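PDB 4ZM4: aminotransferase from Streptomyces pactum, which belongs to the class-III aminotransferases, a family of pyridoxal-5'-phosphate-dependent proteins, and is modelled as a dimer with P3B and PLP bound. Local coordinates for residues A126-L131 with G152-V157; T138-V143 with S244-V249; V143-G148 with A188-L193. The protein carries 1 engineered substitution. All blocks are in the same frame, centred on the assembly; numbering follows the deposited sequence.

Interaction 1. Residues A126-L131 with G152-V157. With P3B ((3E,4R,5R)-4,5-dihydroxy-3-{[(Z)-{3-hydroxy-2-methyl-5-[(phosphonooxy)methyl]pyridin-4(1H)-ylidene}methyl]imino}cyclohex-1-ene-1-carboxylic acid), chain H.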
ATOM      1  N   ALA B 126      -3.650   4.940  -4.119  1.00 16.42           N
ATOM      2  CA  ALA B 126      -3.680   6.248  -4.756  1.00 16.59           C
ATOM      3  C   ALA B 126      -4.907   6.420  -5.641  1.00 17.11           C
ATOM      4  O   ALA B 126      -5.557   7.471  -5.599  1.00 18.96           O
ATOM      5  CB  ALA B 126      -2.434   6.481  -5.548  1.00 16.37           C
ATOM      6  N   VAL B 127      -5.229   5.397  -6.419  1.00 15.96           N
ATOM      7  CA  VAL B 127      -6.447   5.412  -7.213  1.00 16.31           C
ATOM      8  C   VAL B 127      -7.695   5.549  -6.339  1.00 15.74           C
ATOM      9  O   VAL B 127      -8.595   6.371  -6.631  1.00 17.51           O
ATOM     10  CB  VAL B 127      -6.503   4.114  -8.094  1.00 15.70           C
ATOM     11  CG1 VAL B 127      -7.912   3.817  -8.627  1.00 15.05           C
ATOM     12  CG2 VAL B 127      -5.515   4.225  -9.246  1.00 14.58           C
ATOM     13  N   ALA B 128      -7.810   4.726  -5.295  1.00 15.38           N
ATOM     14  CA  ALA B 128      -9.072   4.722  -4.501  1.00 15.55           C
ATOM     15  C   ALA B 128      -9.321   6.129  -3.955  1.00 15.14           C
ATOM     16  O   ALA B 128     -10.431   6.624  -4.032  1.00 14.12           O
ATOM     17  CB  ALA B 128      -9.062   3.689  -3.376  1.00 14.46           C
ATOM     18  N   SER B 129      -8.268   6.782  -3.444  1.00 15.14           N
ATOM     19  CA  SER B 129      -8.454   8.134  -2.861  1.00 15.37           C
ATOM     20  C   SER B 129      -8.672   9.185  -3.906  1.00 15.89           C
ATOM     21  O   SER B 129      -9.494  10.085  -3.688  1.00 18.70           O
ATOM     22  CB  SER B 129      -7.307   8.487  -1.939  1.00 15.70           C
ATOM     23  OG  SER B 129      -7.438   7.816  -0.676  1.00 13.78           O
ATOM     24  N   ALA B 130      -8.061   9.022  -5.079  1.00 15.95           N
ATOM     25  CA  ALA B 130      -8.293   9.908  -6.186  1.00 17.18           C
ATOM     26  C   ALA B 130      -9.749   9.868  -6.678  1.00 19.48           C
ATOM     27  O   ALA B 130     -10.360  10.928  -7.007  1.00 20.48           O
ATOM     28  CB  ALA B 130      -7.370   9.571  -7.337  1.00 17.93           C
ATOM     29  N   LEU B 131     -10.309   8.648  -6.781  1.00 19.39           N
ATOM     30  CA  LEU B 131     -11.722   8.508  -7.171  1.00 18.45           C
ATOM     31  C   LEU B 131     -12.648   9.126  -6.129  1.00 18.08           C
ATOM     32  O   LEU B 131     -13.641   9.770  -6.470  1.00 17.00           O
ATOM     33  CB  LEU B 131     -12.089   7.052  -7.476  1.00 18.33           C
ATOM     34  CG  LEU B 131     -11.376   6.535  -8.730  1.00 19.28           C
ATOM     35  CD1 LEU B 131     -11.721   5.056  -8.978  1.00 20.91           C
ATOM     36  CD2 LEU B 131     -11.679   7.362  -9.974  1.00 18.04           C
ATOM     37  N   GLY B 152      -5.892  -1.007 -10.155  1.00 13.97           N
ATOM     38  CA  GLY B 152      -5.661  -1.593  -8.849  1.00 14.13           C
ATOM     39  C   GLY B 152      -6.888  -2.362  -8.435  1.00 14.39           C
ATOM     40  O   GLY B 152      -7.821  -2.516  -9.217  1.00 14.55           O
ATOM     41  N   TRP B 153      -6.903  -2.812  -7.187  1.00 14.13           N
ATOM     42  CA  TRP B 153      -7.890  -3.796  -6.754  1.00 13.81           C
ATOM     43  C   TRP B 153      -8.866  -3.262  -5.721  1.00 13.97           C
ATOM     44  O   TRP B 153      -9.525  -4.050  -5.028  1.00 13.03           O
ATOM     45  CB  TRP B 153      -7.169  -5.039  -6.220  1.00 13.42           C
ATOM     46  CG  TRP B 153      -6.019  -4.787  -5.276  1.00 12.77           C
ATOM     47  CD1 TRP B 153      -4.751  -4.459  -5.595  1.00 13.23           C
ATOM     48  CD2 TRP B 153      -6.057  -4.862  -3.850  1.00 12.57           C
ATOM     49  NE1 TRP B 153      -3.982  -4.299  -4.454  1.00 12.34           N
ATOM     50  CE2 TRP B 153      -4.768  -4.573  -3.372  1.00 12.54           C
ATOM     51  CE3 TRP B 153      -7.059  -5.183  -2.936  1.00 12.70           C
ATOM     52  CZ2 TRP B 153      -4.449  -4.608  -2.028  1.00 12.55           C
ATOM     53  CZ3 TRP B 153      -6.754  -5.211  -1.634  1.00 12.78           C
ATOM     54  CH2 TRP B 153      -5.456  -4.915  -1.172  1.00 12.74           C
ATOM     55  N   SER B 154      -8.982  -1.934  -5.615  1.00 14.15           N
ATOM     56  CA  SER B 154      -9.951  -1.351  -4.662  1.00 14.62           C
ATOM     57  C   SER B 154     -11.364  -1.720  -5.078  1.00 15.69           C
ATOM     58  O   SER B 154     -11.643  -2.020  -6.242  1.00 15.16           O
ATOM     59  CB  SER B 154      -9.795   0.167  -4.489  1.00 13.94           C
ATOM     60  OG  SER B 154     -10.032   0.857  -5.722  1.00 14.15           O
ATOM     61  N   GLU B 155     -12.258  -1.655  -4.095  1.00 17.23           N
ATOM     62  CA  GLU B 155     -13.601  -2.190  -4.198  1.00 18.39           C
ATOM     63  C   GLU B 155     -14.453  -1.615  -5.363  1.00 17.46           C
ATOM     64  O   GLU B 155     -15.163  -2.379  -5.994  1.00 16.85           O
ATOM     65  CB  GLU B 155     -14.319  -1.988  -2.848  1.00 19.27           C
ATOM     66  CG  GLU B 155     -15.536  -2.895  -2.663  1.00 19.67           C
ATOM     67  CD  GLU B 155     -15.183  -4.304  -2.208  1.00 20.39           C
ATOM     68  OE1 GLU B 155     -16.095  -5.108  -1.984  1.00 22.21           O
ATOM     69  OE2 GLU B 155     -13.984  -4.587  -2.040  1.00 20.09           O
ATOM     70  N   THR B 156     -14.335  -0.314  -5.673  1.00 16.08           N
ATOM     71  CA  THR B 156     -15.159   0.316  -6.735  1.00 16.36           C
ATOM     72  C   THR B 156     -14.587   0.215  -8.151  1.00 16.85           C
ATOM     73  O   THR B 156     -15.295   0.513  -9.123  1.00 18.43           O
ATOM     74  CB  THR B 156     -15.558   1.809  -6.419  1.00 18.00           C
ATOM     75  OG1 THR B 156     -14.486   2.709  -6.707  1.00 16.88           O
ATOM     76  CG2 THR B 156     -15.951   1.985  -4.918  1.00 17.68           C
ATOM     77  N   VAL B 157     -13.359  -0.287  -8.315  1.00 17.20           N
ATOM     78  CA  VAL B 157     -12.774  -0.433  -9.668  1.00 17.30           C
ATOM     79  C   VAL B 157     -12.337  -1.834 -10.104  1.00 17.53           C
ATOM     80  O   VAL B 157     -12.077  -2.045 -11.277  1.00 14.90           O
ATOM     81  CB  VAL B 157     -11.567   0.485  -9.893  1.00 18.88           C
ATOM     82  CG1 VAL B 157     -11.987   1.920  -9.679  1.00 20.63           C
ATOM     83  CG2 VAL B 157     -10.403   0.121  -8.963  1.00 19.10           C
TER
HETATM   84  OAH P3B H 501      -1.629  -1.599  -6.391  1.00 14.68           O
HETATM   85  PBA P3B H 501      -0.326  -1.390  -7.269  1.00 15.23           P
HETATM   86  OAI P3B H 501       0.039  -2.780  -7.694  1.00 14.22           O
HETATM   87  OAC P3B H 501       0.826  -0.747  -6.514  1.00 16.44           O
HETATM   88  OAQ P3B H 501      -0.927  -0.496  -8.549  1.00 14.93           O
HETATM   89  CAM P3B H 501      -2.237  -0.758  -9.149  1.00 14.96           C
HETATM   90  CAV P3B H 501      -2.172  -0.316 -10.448  1.00 15.18           C
HETATM   91  CAL P3B H 501      -2.775   0.900 -10.734  1.00 13.73           C
HETATM   92  NAP P3B H 501      -2.683   1.392 -12.029  1.00 13.84           N
HETATM   93  CAU P3B H 501      -2.000   0.705 -13.007  1.00 13.30           C
HETATM   94  CAA P3B H 501      -1.940   1.180 -14.290  1.00 13.01           C
HETATM   95  CAW P3B H 501      -1.456  -0.472 -12.741  1.00 13.23           C
HETATM   96  OAE P3B H 501      -0.803  -1.097 -13.747  1.00 13.91           O
HETATM   97  CAX P3B H 501      -1.475  -1.031 -11.462  1.00 16.63           C
HETATM   98  CAJ P3B H 501      -0.879  -2.316 -11.212  1.00 20.22           C
HETATM   99  NAO P3B H 501      -0.413  -3.110 -12.235  1.00 24.96           N
HETATM  100  CAT P3B H 501       0.049  -4.383 -12.024  1.00 33.34           C
HETATM  101  CAK P3B H 501      -0.049  -5.114 -10.807  1.00 33.36           C
HETATM  102  CAS P3B H 501       0.358  -6.434 -10.651  1.00 31.90           C
HETATM  103  CAR P3B H 501       0.296  -7.097  -9.411  1.00 30.86           C
HETATM  104  OAD P3B H 501       0.755  -8.238  -9.244  1.00 31.04           O
HETATM  105  OAB P3B H 501      -0.276  -6.632  -8.456  1.00 28.77           O
HETATM  106  CAN P3B H 501       1.090  -7.052 -11.589  1.00 34.43           C
HETATM  107  CAY P3B H 501       1.390  -6.323 -12.909  1.00 35.22           C
HETATM  108  OAF P3B H 501       1.231  -7.372 -13.883  1.00 40.25           O
HETATM  109  CAZ P3B H 501       0.515  -5.041 -13.216  1.00 35.14           C
HETATM  110  OAG P3B H 501       1.051  -4.096 -14.213  1.00 31.64           O
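Leu131 sets its CG anti to its own carbonyl carbon (chi1 -67°) and then runs straight on (chi2 178°), so that CD1 is the tip carried to the loop 152-157. Val157 answers with CG1, also anti to its carbonyl carbon (chi1 -58°), while its CG2 takes the crowded position between N and C. The two side chains cross obliquely, and Leu131 CD1 to Val157 CG1 measures only 3.2 Å, a tight methyl contact. Val127 CG1 approaches the other branch more loosely, 4.5 Å from Val157 CG2. Beside Val127 on the helix, Ala128 CB meets Ser154 CB at 3.8 Å. No hydrogen bond spans the two segments; the 188 Å² they bury is held by van der Waals contact. Within the loop, Val157 N donates to Ser154 O at 3.2 Å, closing the turn that presents Val157.

At the other end Gly152, with positive phi and no side chain, lets its backbone line the ligand pocket: its CA lies 3.5 Å from CAM of P3B, the methylene joining phosphate to pyridine ring. Glu155 of the loop forms a salt bridge with Arg132 of the second subunit. Helix 123-138 lies between this loop and the sheet: Ala126 and Val127 pack on Val276 of strand 274-277, and Ser129 and Ala130 on Phe290 of strand 288-292.

Interaction 2. Residues T138-V143 with S244-V249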
ATOM      1  N   THR B 138     -17.177  16.735  -7.165  1.00 18.56           N
ATOM      2  CA  THR B 138     -18.269  16.945  -8.098  1.00 17.20           C
ATOM      3  C   THR B 138     -19.626  16.727  -7.446  1.00 18.22           C
ATOM      4  O   THR B 138     -20.646  17.125  -7.985  1.00 18.93           O
ATOM      5  CB  THR B 138     -18.171  15.959  -9.262  1.00 17.74           C
ATOM      6  OG1 THR B 138     -18.125  14.614  -8.759  1.00 17.20           O
ATOM      7  CG2 THR B 138     -16.924  16.215 -10.083  1.00 18.15           C
ATOM      8  N   GLY B 139     -19.667  16.073  -6.293  1.00 20.82           N
ATOM      9  CA  GLY B 139     -20.936  15.688  -5.678  1.00 20.40           C
ATOM     10  C   GLY B 139     -21.645  14.622  -6.494  1.00 21.34           C
ATOM     11  O   GLY B 139     -22.848  14.455  -6.380  1.00 24.80           O
ATOM     12  N   ARG B 140     -20.906  13.888  -7.320  1.00 21.30           N
ATOM     13  CA  ARG B 140     -21.475  12.825  -8.159  1.00 20.04           C
ATOM     14  C   ARG B 140     -20.869  11.524  -7.707  1.00 18.58           C
ATOM     15  O   ARG B 140     -19.990  11.522  -6.861  1.00 21.32           O
ATOM     16  CB  ARG B 140     -21.179  13.084  -9.644  1.00 20.71           C
ATOM     17  CG  ARG B 140     -21.628  14.460 -10.135  1.00 21.32           C
ATOM     18  CD  ARG B 140     -21.107  14.747 -11.553  1.00 22.73           C
ATOM     19  NE  ARG B 140     -21.443  16.082 -12.049  1.00 22.31           N
ATOM     20  CZ  ARG B 140     -21.145  16.539 -13.262  1.00 22.50           C
ATOM     21  NH1 ARG B 140     -20.513  15.762 -14.132  1.00 23.06           N
ATOM     22  NH2 ARG B 140     -21.450  17.788 -13.604  1.00 21.78           N
ATOM     23  N   THR B 141     -21.339  10.411  -8.250  1.00 17.79           N
ATOM     24  CA  THR B 141     -20.851   9.112  -7.860  1.00 17.24           C
ATOM     25  C   THR B 141     -20.337   8.234  -9.008  1.00 16.30           C
ATOM     26  O   THR B 141     -19.442   7.421  -8.797  1.00 14.14           O
ATOM     27  CB  THR B 141     -21.912   8.348  -7.045  1.00 19.15           C
ATOM     28  OG1 THR B 141     -23.047   8.112  -7.864  1.00 23.82           O
ATOM     29  CG2 THR B 141     -22.340   9.147  -5.840  1.00 19.75           C
ATOM     30  N   LEU B 142     -20.874   8.420 -10.219  1.00 15.66           N
ATOM     31  CA  LEU B 142     -20.585   7.530 -11.351  1.00 15.28           C
ATOM     32  C   LEU B 142     -19.171   7.658 -11.862  1.00 14.35           C
ATOM     33  O   LEU B 142     -18.711   8.781 -12.184  1.00 16.36           O
ATOM     34  CB  LEU B 142     -21.591   7.819 -12.458  1.00 15.83           C
ATOM     35  CG  LEU B 142     -21.575   6.933 -13.713  1.00 17.66           C
ATOM     36  CD1 LEU B 142     -21.813   5.449 -13.377  1.00 17.55           C
ATOM     37  CD2 LEU B 142     -22.598   7.406 -14.730  1.00 17.23           C
ATOM     38  N   VAL B 143     -18.467   6.542 -11.987  1.00 13.32           N
ATOM     39  CA  VAL B 143     -17.117   6.541 -12.569  1.00 13.47           C
ATOM     40  C   VAL B 143     -17.071   5.694 -13.838  1.00 14.07           C
ATOM     41  O   VAL B 143     -17.688   4.626 -13.890  1.00 15.00           O
ATOM     42  CB  VAL B 143     -16.070   6.035 -11.567  1.00 13.36           C
ATOM     43  CG1 VAL B 143     -14.687   5.891 -12.206  1.00 13.66           C
ATOM     44  CG2 VAL B 143     -15.990   6.956 -10.364  1.00 12.31           C
ATOM     45  N   SER B 244     -18.633  18.498 -19.460  1.00 32.99           N
ATOM     46  CA  SER B 244     -19.655  17.915 -18.575  1.00 32.17           C
ATOM     47  C   SER B 244     -19.407  18.172 -17.109  1.00 29.08           C
ATOM     48  O   SER B 244     -20.287  17.935 -16.290  1.00 29.09           O
ATOM     49  CB  SER B 244     -19.800  16.415 -18.829  1.00 33.75           C
ATOM     50  OG  SER B 244     -20.459  16.167 -20.083  1.00 39.66           O
ATOM     51  N   GLY B 245     -18.210  18.641 -16.769  1.00 29.91           N
ATOM     52  CA  GLY B 245     -17.846  18.856 -15.372  1.00 27.87           C
ATOM     53  C   GLY B 245     -17.388  17.586 -14.686  1.00 27.90           C
ATOM     54  O   GLY B 245     -17.416  17.499 -13.468  1.00 27.97           O
ATOM     55  N   ALA B 246     -16.983  16.588 -15.470  1.00 26.93           N
ATOM     56  CA  ALA B 246     -16.394  15.362 -14.937  1.00 26.41           C
ATOM     57  C   ALA B 246     -14.894  15.514 -14.831  1.00 27.28           C
ATOM     58  O   ALA B 246     -14.269  16.105 -15.696  1.00 27.81           O
ATOM     59  CB  ALA B 246     -16.741  14.185 -15.839  1.00 26.31           C
ATOM     60  N   MET B 247     -14.287  14.977 -13.778  1.00 27.70           N
ATOM     61  CA  MET B 247     -12.823  15.053 -13.637  1.00 25.24           C
ATOM     62  C   MET B 247     -12.204  13.993 -14.523  1.00 24.58           C
ATOM     63  O   MET B 247     -12.685  12.855 -14.573  1.00 26.86           O
ATOM     64  CB  MET B 247     -12.392  14.909 -12.168  1.00 25.92           C
ATOM     65  CG  MET B 247     -12.954  16.028 -11.301  1.00 27.74           C
ATOM     66  SD  MET B 247     -12.276  16.092  -9.630  1.00 30.86           S
ATOM     67  CE  MET B 247     -10.706  16.897  -9.915  1.00 33.09           C
ATOM     68  N   LEU B 248     -11.175  14.371 -15.263  1.00 23.23           N
ATOM     69  CA  LEU B 248     -10.408  13.418 -16.050  1.00 23.30           C
ATOM     70  C   LEU B 248      -9.218  12.954 -15.192  1.00 23.37           C
ATOM     71  O   LEU B 248      -8.429  13.787 -14.727  1.00 21.53           O
ATOM     72  CB  LEU B 248      -9.928  14.039 -17.374  1.00 22.97           C
ATOM     73  CG  LEU B 248      -9.057  13.156 -18.303  1.00 23.13           C
ATOM     74  CD1 LEU B 248      -9.704  11.826 -18.628  1.00 22.92           C
ATOM     75  CD2 LEU B 248      -8.744  13.901 -19.589  1.00 23.15           C
ATOM     76  N   VAL B 249      -9.154  11.634 -14.949  1.00 22.03           N
ATOM     77  CA  VAL B 249      -8.095  11.027 -14.161  1.00 20.74           C
ATOM     78  C   VAL B 249      -7.199  10.175 -15.060  1.00 18.78           C
ATOM     79  O   VAL B 249      -7.624   9.145 -15.552  1.00 18.18           O
ATOM     80  CB  VAL B 249      -8.654  10.157 -13.007  1.00 19.89           C
ATOM     81  CG1 VAL B 249      -7.548   9.736 -12.076  1.00 18.58           C
ATOM     82  CG2 VAL B 249      -9.705  10.918 -12.182  1.00 22.82           C
TER
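Ser244 O is gripped by two N-H groups of a single side chain, the terminal nitrogens of Arg140. NH2 donates at 2.9 Å to Ser244 O with an N-H...O angle of 151°, lying in the carbonyl plane. The bond from NH1 to the same Ser244 O is longer, 3.1 Å, and NH1 stands 45° out of that carbonyl plane. Seen from the guanidinium, the acceptor lies at the edge, only 3° out of plane, and because NH1 and NH2 are the donors the grip is end-on. Gly245 O instead lies over one guanidinium face, 3.5 Å above its plane and shifted toward the rim. NH1 has a further acceptor in Ile212 O. The reach comes from an arginine chain extended from CG to NE. Because Ser244 closes helix 233-244, the cation sits at a helix C-terminus, where the partial negative charge of the helix end probably stabilises it.

The contact belongs to the large domain of the fold-type I PLP enzymes, with its seven-stranded, mostly parallel sheet. Strand 212-217 runs between strands 142-146 and 247-251, hydrogen-bonding Leu142 on one side and Met247 on the other, so the two segments meet across its beginning, where each leaves a helix and turns into its strand.

Thr138, last residue of helix 123-138, makes an ST turn: its OG1 accepts from Arg140 N at 3.2 Å while also hydrogen-bonded to Ala134 O. Its methyl CG2 does the touching, 3.7 Å from Gly245 O. Met247 CG comes next, 4.2 Å from Thr138 CG2, the two side chains crossing obliquely.

Interaction 3. Residues V143-G148 with A188-L193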
ATOM      1  N   VAL B 143     -18.467   6.542 -11.987  1.00 13.32           N
ATOM      2  CA  VAL B 143     -17.117   6.541 -12.569  1.00 13.47           C
ATOM      3  C   VAL B 143     -17.071   5.694 -13.838  1.00 14.07           C
ATOM      4  O   VAL B 143     -17.688   4.626 -13.890  1.00 15.00           O
ATOM      5  CB  VAL B 143     -16.070   6.035 -11.567  1.00 13.36           C
ATOM      6  CG1 VAL B 143     -14.687   5.891 -12.206  1.00 13.66           C
ATOM      7  CG2 VAL B 143     -15.990   6.956 -10.364  1.00 12.31           C
ATOM      8  N   VAL B 144     -16.345   6.175 -14.852  1.00 13.96           N
ATOM      9  CA  VAL B 144     -16.217   5.493 -16.130  1.00 14.71           C
ATOM     10  C   VAL B 144     -14.821   4.873 -16.251  1.00 15.61           C
ATOM     11  O   VAL B 144     -13.810   5.528 -15.924  1.00 17.94           O
ATOM     12  CB  VAL B 144     -16.409   6.458 -17.311  1.00 14.93           C
ATOM     13  CG1 VAL B 144     -16.097   5.766 -18.635  1.00 14.76           C
ATOM     14  CG2 VAL B 144     -17.833   7.049 -17.322  1.00 15.30           C
ATOM     15  N   THR B 145     -14.781   3.608 -16.675  1.00 15.29           N
ATOM     16  CA  THR B 145     -13.532   2.905 -16.934  1.00 15.83           C
ATOM     17  C   THR B 145     -13.517   2.376 -18.370  1.00 16.48           C
ATOM     18  O   THR B 145     -14.541   2.393 -19.058  1.00 17.83           O
ATOM     19  CB  THR B 145     -13.375   1.706 -15.994  1.00 14.61           C
ATOM     20  OG1 THR B 145     -14.447   0.795 -16.208  1.00 14.15           O
ATOM     21  CG2 THR B 145     -13.388   2.123 -14.569  1.00 14.35           C
ATOM     22  N   PHE B 146     -12.367   1.897 -18.815  1.00 16.48           N
ATOM     23  CA  PHE B 146     -12.286   1.227 -20.113  1.00 16.83           C
ATOM     24  C   PHE B 146     -11.858  -0.224 -19.939  1.00 16.85           C
ATOM     25  O   PHE B 146     -11.036  -0.548 -19.092  1.00 16.85           O
ATOM     26  CB  PHE B 146     -11.332   1.977 -21.064  1.00 16.95           C
ATOM     27  CG  PHE B 146     -11.801   3.365 -21.411  1.00 16.69           C
ATOM     28  CD1 PHE B 146     -12.623   3.584 -22.503  1.00 16.00           C
ATOM     29  CD2 PHE B 146     -11.399   4.463 -20.651  1.00 17.28           C
ATOM     30  CE1 PHE B 146     -13.019   4.865 -22.849  1.00 16.11           C
ATOM     31  CE2 PHE B 146     -11.833   5.756 -20.980  1.00 17.97           C
ATOM     32  CZ  PHE B 146     -12.635   5.952 -22.094  1.00 16.61           C
ATOM     33  N   GLU B 147     -12.346  -1.080 -20.821  1.00 18.28           N
ATOM     34  CA  GLU B 147     -12.072  -2.494 -20.751  1.00 17.95           C
ATOM     35  C   GLU B 147     -10.605  -2.812 -20.954  1.00 17.73           C
ATOM     36  O   GLU B 147      -9.977  -2.403 -21.949  1.00 17.22           O
ATOM     37  CB  GLU B 147     -12.888  -3.257 -21.789  1.00 18.97           C
ATOM     38  CG  GLU B 147     -12.837  -4.760 -21.534  1.00 20.28           C
ATOM     39  CD  GLU B 147     -13.662  -5.548 -22.512  1.00 20.78           C
ATOM     40  OE1 GLU B 147     -13.664  -5.182 -23.703  1.00 21.85           O
ATOM     41  OE2 GLU B 147     -14.284  -6.534 -22.087  1.00 24.56           O
ATOM     42  N   GLY B 148     -10.072  -3.583 -20.005  1.00 17.94           N
ATOM     43  CA  GLY B 148      -8.653  -3.973 -19.988  1.00 17.07           C
ATOM     44  C   GLY B 148      -7.778  -3.008 -19.196  1.00 17.06           C
ATOM     45  O   GLY B 148      -6.655  -3.336 -18.885  1.00 16.26           O
ATOM     46  N   ALA B 188     -21.634  -0.905  -8.616  1.00 21.75           N
ATOM     47  CA  ALA B 188     -22.926  -0.321  -8.982  1.00 21.09           C
ATOM     48  C   ALA B 188     -22.774   1.040  -9.646  1.00 20.81           C
ATOM     49  O   ALA B 188     -23.601   1.409 -10.463  1.00 20.94           O
ATOM     50  CB  ALA B 188     -23.783  -0.171  -7.750  1.00 23.22           C
ATOM     51  N   HIS B 189     -21.714   1.772  -9.278  1.00 19.73           N
ATOM     52  CA  HIS B 189     -21.483   3.139  -9.731  1.00 17.86           C
ATOM     53  C   HIS B 189     -20.258   3.190 -10.635  1.00 17.31           C
ATOM     54  O   HIS B 189     -19.583   4.196 -10.741  1.00 19.50           O
ATOM     55  CB  HIS B 189     -21.360   4.073  -8.513  1.00 17.89           C
ATOM     56  CG  HIS B 189     -22.592   4.101  -7.658  1.00 18.64           C
ATOM     57  ND1 HIS B 189     -23.670   4.913  -7.930  1.00 19.71           N
ATOM     58  CD2 HIS B 189     -22.928   3.397  -6.559  1.00 19.37           C
ATOM     59  CE1 HIS B 189     -24.631   4.681  -7.061  1.00 19.75           C
ATOM     60  NE2 HIS B 189     -24.194   3.787  -6.196  1.00 20.09           N
ATOM     61  N   THR B 190     -19.947   2.068 -11.251  1.00 17.14           N
ATOM     62  CA  THR B 190     -18.834   1.969 -12.140  1.00 16.22           C
ATOM     63  C   THR B 190     -19.306   1.352 -13.458  1.00 18.35           C
ATOM     64  O   THR B 190     -19.978   0.347 -13.470  1.00 18.92           O
ATOM     65  CB  THR B 190     -17.735   1.089 -11.566  1.00 14.77           C
ATOM     66  OG1 THR B 190     -17.361   1.550 -10.265  1.00 12.62           O
ATOM     67  CG2 THR B 190     -16.493   1.099 -12.485  1.00 14.31           C
ATOM     68  N   VAL B 191     -18.878   1.965 -14.560  1.00 18.80           N
ATOM     69  CA  VAL B 191     -19.373   1.680 -15.884  1.00 17.77           C
ATOM     70  C   VAL B 191     -18.136   1.472 -16.782  1.00 18.31           C
ATOM     71  O   VAL B 191     -17.024   1.935 -16.454  1.00 18.93           O
ATOM     72  CB  VAL B 191     -20.342   2.844 -16.254  1.00 17.88           C
ATOM     73  CG1 VAL B 191     -20.019   3.523 -17.553  1.00 18.50           C
ATOM     74  CG2 VAL B 191     -21.814   2.370 -16.200  1.00 17.31           C
ATOM     75  N   GLN B 192     -18.311   0.810 -17.920  1.00 17.02           N
ATOM     76  CA  GLN B 192     -17.180   0.493 -18.761  1.00 16.41           C
ATOM     77  C   GLN B 192     -17.536   0.644 -20.234  1.00 16.78           C
ATOM     78  O   GLN B 192     -18.664   0.345 -20.634  1.00 15.88           O
ATOM     79  CB  GLN B 192     -16.698  -0.923 -18.477  1.00 16.14           C
ATOM     80  CG  GLN B 192     -15.270  -1.177 -18.866  1.00 16.14           C
ATOM     81  CD  GLN B 192     -14.732  -2.556 -18.495  1.00 17.15           C
ATOM     82  OE1 GLN B 192     -13.735  -2.641 -17.802  1.00 18.98           O
ATOM     83  NE2 GLN B 192     -15.401  -3.624 -18.922  1.00 17.26           N
ATOM     84  N   LEU B 193     -16.553   1.114 -21.020  1.00 17.33           N
ATOM     85  CA  LEU B 193     -16.590   1.132 -22.467  1.00 18.48           C
ATOM     86  C   LEU B 193     -15.335   0.471 -23.032  1.00 18.13           C
ATOM     87  O   LEU B 193     -14.370   0.267 -22.338  1.00 18.72           O
ATOM     88  CB  LEU B 193     -16.533   2.578 -22.982  1.00 21.07           C
ATOM     89  CG  LEU B 193     -17.476   3.626 -22.437  1.00 20.96           C
ATOM     90  CD1 LEU B 193     -17.059   4.968 -22.982  1.00 21.06           C
ATOM     91  CD2 LEU B 193     -18.903   3.284 -22.851  1.00 21.42           C
TER
HETATM   92  O   HOH W   1     -15.797  -6.689 -19.944  1.00 23.23           O
HETATM   93  O   HOH W   2     -11.863  -4.369 -17.579  1.00  6.61           O
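The Phe146 ring, the Gln192 amide and the Glu147 carboxylate are the flat groups here, and none is stacked on another. Phe146 and Leu193 lie side by side, pointing the same way, and the ring meets its neighbour through CE1, 4.0 Å from Leu193 CD1. The amide and carboxylate planes are 53° apart, their side chains crossing at about a right angle, and one water bridges them. It donates to Glu147 OE2 at 2.6 Å and accepts a weak bond from Gln192 NE2 at 3.3 Å. Another ties Gln192 OE1 to the backbone, donating to OE1 at 2.6 Å and accepting from Gly148 N at 3.1 Å. Protein partners fix both groups further: Arg388 makes a salt bridge to Glu147 OE1, and Pro172 O and Arg159 NE hold the Gln192 amide.

Strands 142-146 and 190-193 pair in parallel, their local axes 34° apart; 190-193 is an outermost strand of the seven-stranded sheet within this chain. The N-H groups of Val143, Thr145 and Glu147 donate to the carbonyl oxygens of His189, Val191 and Leu193, while Val191 N and Leu193 N donate back to those of Val143 and Thr145. Val191 O accepts twice: from Thr145 N at 2.8 Å, in the carbonyl plane, and from Thr145 OG1 at 2.8 Å, 35° above it. OG1 reaches there from the crowded position between its own N and carbonyl carbon. The sheet face carrying Val144, Phe146 and Leu193 is covered by Leu201 and Leu204 of helix 198-208; on the other, Val143 packs against Arg135 of helix 123-138.

Overall arrangement
The contacts form a compact group, their centres 12 to 14 Å apart. Interactions 2 and 3 share Val143 and strand 142-146; along the chain, interaction 3 is nested inside the loop closed by interaction 2, while the segments of interaction 1 alternate with those of both. Leu131 CD2 of interaction 1 packs 4.0 Å from Val143 CG1, so the helix touches the shared residue. A probable hydrogen bond, Thr156 O to Thr190 OG1 at 2.6 Å, ties the loop of interaction 1 to strand 190-193, at one edge of the sheet within this chain. Interaction 1 reaches P3B directly through Gly152; in interaction 3, Gly148 CA is about 10 Å from the nearest atom of that ligand.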